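Long-range contacts in penicillin-binding protein 2B (Streptococcus pneumoniae, PDB 2WAD), which is a penicillin-binding transpeptidase thought to form peptide cross-links between neighbouring glycan strands of cell-wall peptidoglycan as part of the elongasome: residues H545-I550 and Q564-K569; K309-L314 and T352-S357. All blocks are in the same frame, centred on the assembly; numbering follows the deposited sequence.

Contact 1 (H545-I550 and Q564-K569); sequences HIVEGI and QAIDTK. Unlike the reference sequence in segment 545-550: His545 (reference Arg). Unlike the reference sequence in segment 564-569: Ala565 (reference Gln), Ile566 (reference Leu), Asp567 (reference Gln), Thr568 (reference Pro), Lys569 (reference Thr).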
loop_
_atom_site.group_PDB
_atom_site.type_symbol
_atom_site.label_atom_id
_atom_site.label_comp_id
_atom_site.label_asym_id
_atom_site.label_seq_id
_atom_site.Cartn_x
_atom_site.Cartn_y
_atom_site.Cartn_z
ATOM N N HIS A 545 -5.474 -7.455 -5.793
ATOM C CA HIS A 545 -4.954 -6.398 -6.640
ATOM C C HIS A 545 -5.974 -5.264 -6.616
ATOM O O HIS A 545 -7.179 -5.509 -6.749
ATOM C CB HIS A 545 -4.560 -6.873 -8.058
ATOM C CG HIS A 545 -5.677 -7.455 -8.874
ATOM N ND1 HIS A 545 -6.403 -6.708 -9.776
ATOM C CD2 HIS A 545 -6.148 -8.719 -8.968
ATOM C CE1 HIS A 545 -7.294 -7.484 -10.368
ATOM N NE2 HIS A 545 -7.163 -8.709 -9.889
ATOM N N ILE A 546 -5.474 -4.055 -6.371
ATOM C CA ILE A 546 -6.298 -2.863 -6.271
ATOM C C ILE A 546 -6.485 -2.234 -7.657
ATOM O O ILE A 546 -7.485 -1.555 -7.927
ATOM C CB ILE A 546 -5.621 -1.847 -5.330
ATOM C CG1 ILE A 546 -5.481 -2.408 -3.922
ATOM C CG2 ILE A 546 -6.416 -0.546 -5.285
ATOM C CD1 ILE A 546 -4.372 -1.776 -3.083
ATOM N N VAL A 547 -5.501 -2.440 -8.536
ATOM C CA VAL A 547 -5.583 -1.948 -9.904
ATOM C C VAL A 547 -6.258 -2.965 -10.815
ATOM O O VAL A 547 -5.947 -4.149 -10.737
ATOM C CB VAL A 547 -4.205 -1.556 -10.452
ATOM C CG1 VAL A 547 -4.325 -1.227 -11.932
ATOM C CG2 VAL A 547 -3.636 -0.350 -9.673
ATOM N N GLU A 548 -7.183 -2.501 -11.658
ATOM C CA GLU A 548 -7.970 -3.380 -12.524
ATOM C C GLU A 548 -7.381 -3.455 -13.920
ATOM O O GLU A 548 -7.408 -4.516 -14.550
ATOM C CB GLU A 548 -9.449 -2.952 -12.607
ATOM C CG GLU A 548 -10.335 -3.765 -13.581
ATOM C CD GLU A 548 -10.246 -3.279 -15.030
ATOM O OE1 GLU A 548 -10.407 -4.093 -15.963
ATOM O OE2 GLU A 548 -10.006 -2.080 -15.271
ATOM N N GLY A 549 -6.861 -2.334 -14.413
ATOM C CA GLY A 549 -6.255 -2.325 -15.748
ATOM C C GLY A 549 -5.430 -1.082 -16.030
ATOM O O GLY A 549 -5.516 -0.096 -15.311
ATOM N N ILE A 550 -4.602 -1.132 -17.065
ATOM C CA ILE A 550 -3.902 0.070 -17.507
ATOM C C ILE A 550 -4.611 0.575 -18.747
ATOM O O ILE A 550 -4.903 -0.214 -19.640
ATOM C CB ILE A 550 -2.429 -0.209 -17.827
ATOM C CG1 ILE A 550 -1.689 -0.655 -16.554
ATOM C CG2 ILE A 550 -1.791 1.005 -18.475
ATOM C CD1 ILE A 550 -1.254 -2.099 -16.581
ATOM N N GLN A 564 -4.207 -2.878 -21.195
ATOM C CA GLN A 564 -3.901 -4.194 -20.641
ATOM C C GLN A 564 -4.550 -4.392 -19.267
ATOM O O GLN A 564 -4.296 -3.634 -18.338
ATOM C CB GLN A 564 -2.384 -4.352 -20.507
ATOM C CG GLN A 564 -1.928 -5.596 -19.759
ATOM C CD GLN A 564 -0.418 -5.655 -19.622
ATOM O OE1 GLN A 564 0.323 -5.232 -20.515
ATOM N NE2 GLN A 564 0.052 -6.192 -18.505
ATOM N N ALA A 565 -5.389 -5.410 -19.141
ATOM C CA ALA A 565 -6.022 -5.705 -17.867
ATOM C C ALA A 565 -4.998 -6.368 -16.953
ATOM O O ALA A 565 -4.084 -7.025 -17.428
ATOM C CB ALA A 565 -7.206 -6.624 -18.068
ATOM N N ILE A 566 -5.143 -6.200 -15.643
ATOM C CA ILE A 566 -4.256 -6.885 -14.717
ATOM C C ILE A 566 -4.763 -8.296 -14.483
ATOM O O ILE A 566 -5.839 -8.522 -13.916
ATOM C CB ILE A 566 -4.058 -6.113 -13.405
ATOM C CG1 ILE A 566 -3.145 -4.910 -13.668
ATOM C CG2 ILE A 566 -3.446 -7.028 -12.338
ATOM C CD1 ILE A 566 -3.283 -3.831 -12.627
ATOM N N ASP A 567 -3.978 -9.250 -14.966
ATOM C CA ASP A 567 -4.407 -10.635 -15.000
ATOM C C ASP A 567 -4.409 -11.277 -13.609
ATOM O O ASP A 567 -3.709 -10.851 -12.693
ATOM C CB ASP A 567 -3.535 -11.428 -15.987
ATOM C CG ASP A 567 -3.619 -10.884 -17.408
ATOM O OD1 ASP A 567 -4.687 -10.351 -17.800
ATOM O OD2 ASP A 567 -2.605 -10.986 -18.133
ATOM N N THR A 568 -5.227 -12.302 -13.442
ATOM C CA THR A 568 -5.334 -12.959 -12.152
ATOM C C THR A 568 -4.045 -13.720 -11.847
ATOM O O THR A 568 -3.513 -14.389 -12.723
ATOM C CB THR A 568 -6.495 -13.941 -12.175
ATOM O OG1 THR A 568 -7.713 -13.196 -12.252
ATOM C CG2 THR A 568 -6.481 -14.787 -10.918
ATOM N N LYS A 569 -3.560 -13.656 -10.613
ATOM C CA LYS A 569 -2.278 -14.279 -10.317
ATOM C C LYS A 569 -2.393 -15.341 -9.237
ATOM O O LYS A 569 -2.649 -15.020 -8.083
ATOM C CB LYS A 569 -1.256 -13.218 -9.903
ATOM C CG LYS A 569 0.191 -13.702 -9.905
ATOM C CD LYS A 569 1.107 -12.678 -9.242
ATOM C CE LYS A 569 1.017 -11.301 -9.911
ATOM N NZ LYS A 569 1.798 -10.268 -9.162
HETATM O O HOH W 1 -7.715 -10.073 -12.186
HETATM O O HOH W 2 -7.911 -6.933 -13.957
#
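His545 lays one face of its imidazole ring under the methyl branch of Ile566, while the ring's ND1 bonds back to the histidine's own segment. CG2, anti to the backbone N of Ile566, is the branch that reaches the ring; it stands offset toward the rim on the ND1 side, in a CH-pi contact 4.2 Å from the His545 ring centroid and 23° off the ring normal. What fixes the ring's rotation is the bond from His545 ND1 to Val547 O, 2.8 Å long, with the acceptor close to the ring plane. The other ring nitrogen, His545 NE2, makes a weak 2.7 Å bond to a water, which donates to Ile566 O and also reaches Thr568 OG1; NE2 has a second weak partner in Thr352 O. Donation from both nitrogens, if it holds, would favour a positively charged ring. Ile566 CD1 points at the Val547 side chain, though the modelled approach there is too short to trust.

From Glu548 onward the backbones pair as antiparallel strands. Ile566 N donates to Glu548 O (3.0 Å), which also takes a hydrogen bond from a water bridging to Ile566 O. Ile550 and Gln564 form a hydrogen-bonded pair with Ile550 N to Gln564 O at 2.8 Å and Gln564 N to Ile550 O at 3.2 Å. Between these bonds Gly549 and Ala565 make a non-hydrogen-bonded pair, their CA atoms 4.0 Å apart. Glu548 and Gly549 together face Lys309 in a classic beta bulge, and Glu548 OE2 bonds to Tyr551 OH. The hairpin of strands 547-553 and 559-565 supplies most of the paired residues, and His545 and Ile566 extend the contact just beyond it; strand 559-565 lies at one margin of the four-stranded sheet, and strand 307-310 flanks 547-553 on its other side.

Contact 2 (K309-L314 and T352-S357); sequences KLTIDL and TGAVLS
Thr311 holds OG1 between its backbone N and carbonyl carbon (chi1 53°), and this turns the hydroxyl onto Val355 O while CG2, anti to the carbonyl carbon, meets Ala354. The bond from Thr311 OG1 to Val355 O is short, 2.6 Å, and lies in the carbonyl plane on a lone pair. Beside it, Thr311 CG2 rests 3.8 Å from Ala354 CB.

The next residue packs close by: the Ile312 and Val355 side chains run alongside each other in the same direction, with Ile312 CD1 3.9 Å from Val355 CG1. The other branch, Ile312 CG2, comes within 3.5 Å of Leu356 O. A water accepts from Asp313 N and donates to Leu356 O, joining the backbones where Asp313 N-caps helix 314-334 through its bond to Ala315 N. An ST turn, Ala354 N to Thr352 OG1 at 3.1 Å, leads into strand 355-363, where Leu356 and Ser357 form a classic beta bulge opposite Ala347.

Thr311 OG1 is also hydrogen-bonded to Ile546 O. With a single proton the hydroxyl probably favours one carbonyl at a time, yet its position brings segments 309-314, 352-357 and 545-550 together.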
loop_
_atom_site.group_PDB
_atom_site.type_symbol
_atom_site.label_atom_id
_atom_site.label_comp_id
_atom_site.label_asym_id
_atom_site.label_seq_id
_atom_site.Cartn_x
_atom_site.Cartn_y
_atom_site.Cartn_z
ATOM N N LYS A 309 -6.963 2.163 -13.718
ATOM C CA LYS A 309 -8.312 2.143 -13.162
ATOM C C LYS A 309 -8.373 1.108 -12.043
ATOM O O LYS A 309 -8.022 -0.057 -12.235
ATOM C CB LYS A 309 -9.331 1.836 -14.265
ATOM C CG LYS A 309 -10.792 1.714 -13.811
ATOM C CD LYS A 309 -11.779 1.874 -14.987
ATOM C CE LYS A 309 -12.188 0.530 -15.596
ATOM N NZ LYS A 309 -13.505 0.536 -16.308
ATOM N N LEU A 310 -8.817 1.534 -10.863
ATOM C CA LEU A 310 -8.888 0.636 -9.711
ATOM C C LEU A 310 -10.074 -0.309 -9.767
ATOM O O LEU A 310 -11.018 -0.118 -10.531
ATOM C CB LEU A 310 -8.959 1.406 -8.399
ATOM C CG LEU A 310 -7.995 2.582 -8.256
ATOM C CD1 LEU A 310 -8.071 3.072 -6.812
ATOM C CD2 LEU A 310 -6.594 2.152 -8.665
ATOM N N THR A 311 -9.994 -1.338 -8.930
ATOM C CA THR A 311 -11.041 -2.337 -8.817
ATOM C C THR A 311 -12.087 -1.829 -7.841
ATOM O O THR A 311 -13.189 -2.367 -7.800
ATOM C CB THR A 311 -10.475 -3.654 -8.251
ATOM O OG1 THR A 311 -9.778 -3.375 -7.029
ATOM C CG2 THR A 311 -9.492 -4.301 -9.219
ATOM N N ILE A 312 -11.735 -0.825 -7.040
ATOM C CA ILE A 312 -12.638 -0.298 -6.017
ATOM C C ILE A 312 -13.528 0.803 -6.557
ATOM O O ILE A 312 -13.058 1.723 -7.233
ATOM C CB ILE A 312 -11.891 0.314 -4.807
ATOM C CG1 ILE A 312 -10.943 -0.714 -4.163
ATOM C CG2 ILE A 312 -12.910 0.846 -3.788
ATOM C CD1 ILE A 312 -9.929 -0.096 -3.235
ATOM N N ASP A 313 -14.814 0.700 -6.246
ATOM C CA ASP A 313 -15.752 1.753 -6.562
ATOM C C ASP A 313 -15.913 2.695 -5.367
ATOM O O ASP A 313 -16.225 2.262 -4.270
ATOM C CB ASP A 313 -17.084 1.107 -6.940
ATOM C CG ASP A 313 -18.006 2.069 -7.619
ATOM O OD1 ASP A 313 -18.522 2.964 -6.918
ATOM O OD2 ASP A 313 -18.160 1.952 -8.855
ATOM N N LEU A 314 -15.682 3.985 -5.558
ATOM C CA LEU A 314 -15.856 4.943 -4.472
ATOM C C LEU A 314 -17.158 4.797 -3.675
ATOM O O LEU A 314 -17.129 4.909 -2.450
ATOM C CB LEU A 314 -15.780 6.369 -5.020
ATOM C CG LEU A 314 -14.567 7.267 -4.762
ATOM C CD1 LEU A 314 -13.300 6.485 -4.986
ATOM C CD2 LEU A 314 -14.618 8.491 -5.663
ATOM N N THR A 352 -10.857 -13.596 -8.729
ATOM C CA THR A 352 -9.841 -12.835 -9.462
ATOM C C THR A 352 -8.825 -12.107 -8.574
ATOM O O THR A 352 -7.768 -11.684 -9.044
ATOM C CB THR A 352 -10.462 -11.745 -10.356
ATOM O OG1 THR A 352 -10.967 -10.678 -9.535
ATOM C CG2 THR A 352 -11.546 -12.323 -11.279
ATOM N N GLY A 353 -9.142 -11.928 -7.295
ATOM C CA GLY A 353 -8.229 -11.193 -6.430
ATOM C C GLY A 353 -8.527 -9.702 -6.434
ATOM O O GLY A 353 -7.915 -8.955 -5.667
ATOM N N ALA A 354 -9.496 -9.273 -7.240
ATOM C CA ALA A 354 -9.860 -7.859 -7.265
ATOM C C ALA A 354 -10.257 -7.354 -5.884
ATOM O O ALA A 354 -11.000 -8.038 -5.184
ATOM C CB ALA A 354 -10.998 -7.612 -8.249
ATOM N N VAL A 355 -9.784 -6.168 -5.504
ATOM C CA VAL A 355 -10.110 -5.605 -4.194
ATOM C C VAL A 355 -11.406 -4.808 -4.297
ATOM O O VAL A 355 -11.479 -3.852 -5.062
ATOM C CB VAL A 355 -8.972 -4.738 -3.599
ATOM C CG1 VAL A 355 -9.484 -3.919 -2.397
ATOM C CG2 VAL A 355 -7.809 -5.633 -3.126
ATOM N N LEU A 356 -12.443 -5.235 -3.579
ATOM C CA LEU A 356 -13.742 -4.544 -3.629
ATOM C C LEU A 356 -13.764 -3.346 -2.684
ATOM O O LEU A 356 -14.310 -2.303 -3.028
ATOM C CB LEU A 356 -14.886 -5.510 -3.298
ATOM C CG LEU A 356 -14.879 -6.728 -4.232
ATOM C CD1 LEU A 356 -15.892 -7.762 -3.749
ATOM C CD2 LEU A 356 -15.068 -6.298 -5.720
ATOM N N SER A 357 -13.150 -3.491 -1.512
ATOM C CA SER A 357 -12.886 -2.362 -0.627
ATOM C C SER A 357 -11.955 -2.795 0.489
ATOM O O SER A 357 -11.916 -3.970 0.845
ATOM C CB SER A 357 -14.171 -1.807 0.003
ATOM O OG SER A 357 -14.659 -2.761 0.915
HETATM O O HOH W 3 -15.802 -1.856 -4.957
#

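Overall arrangement
The two contacts lie with centres about 10 Å apart and meet through strands 547-553 and 307-310, neighbours in one sheet. Contact 1 joins the open end of a hairpin at the margin of that sheet: three backbone bonds pair the strands, and Ile566 adds side-chain packing. Contact 2 is the more buried and joins the segment after strand 307-310 to strand 355-363 of the six-stranded antiparallel sheet. Waters bridge both contacts, but contact 2 replaces strand pairing with one hydroxyl bond, a water bridge and aliphatic packing. Probable backbone bonds from Glu548 N to Lys309 O and from Thr311 N to Ile546 O link them directly. Both lie away from the probable acylated serine, Ser386.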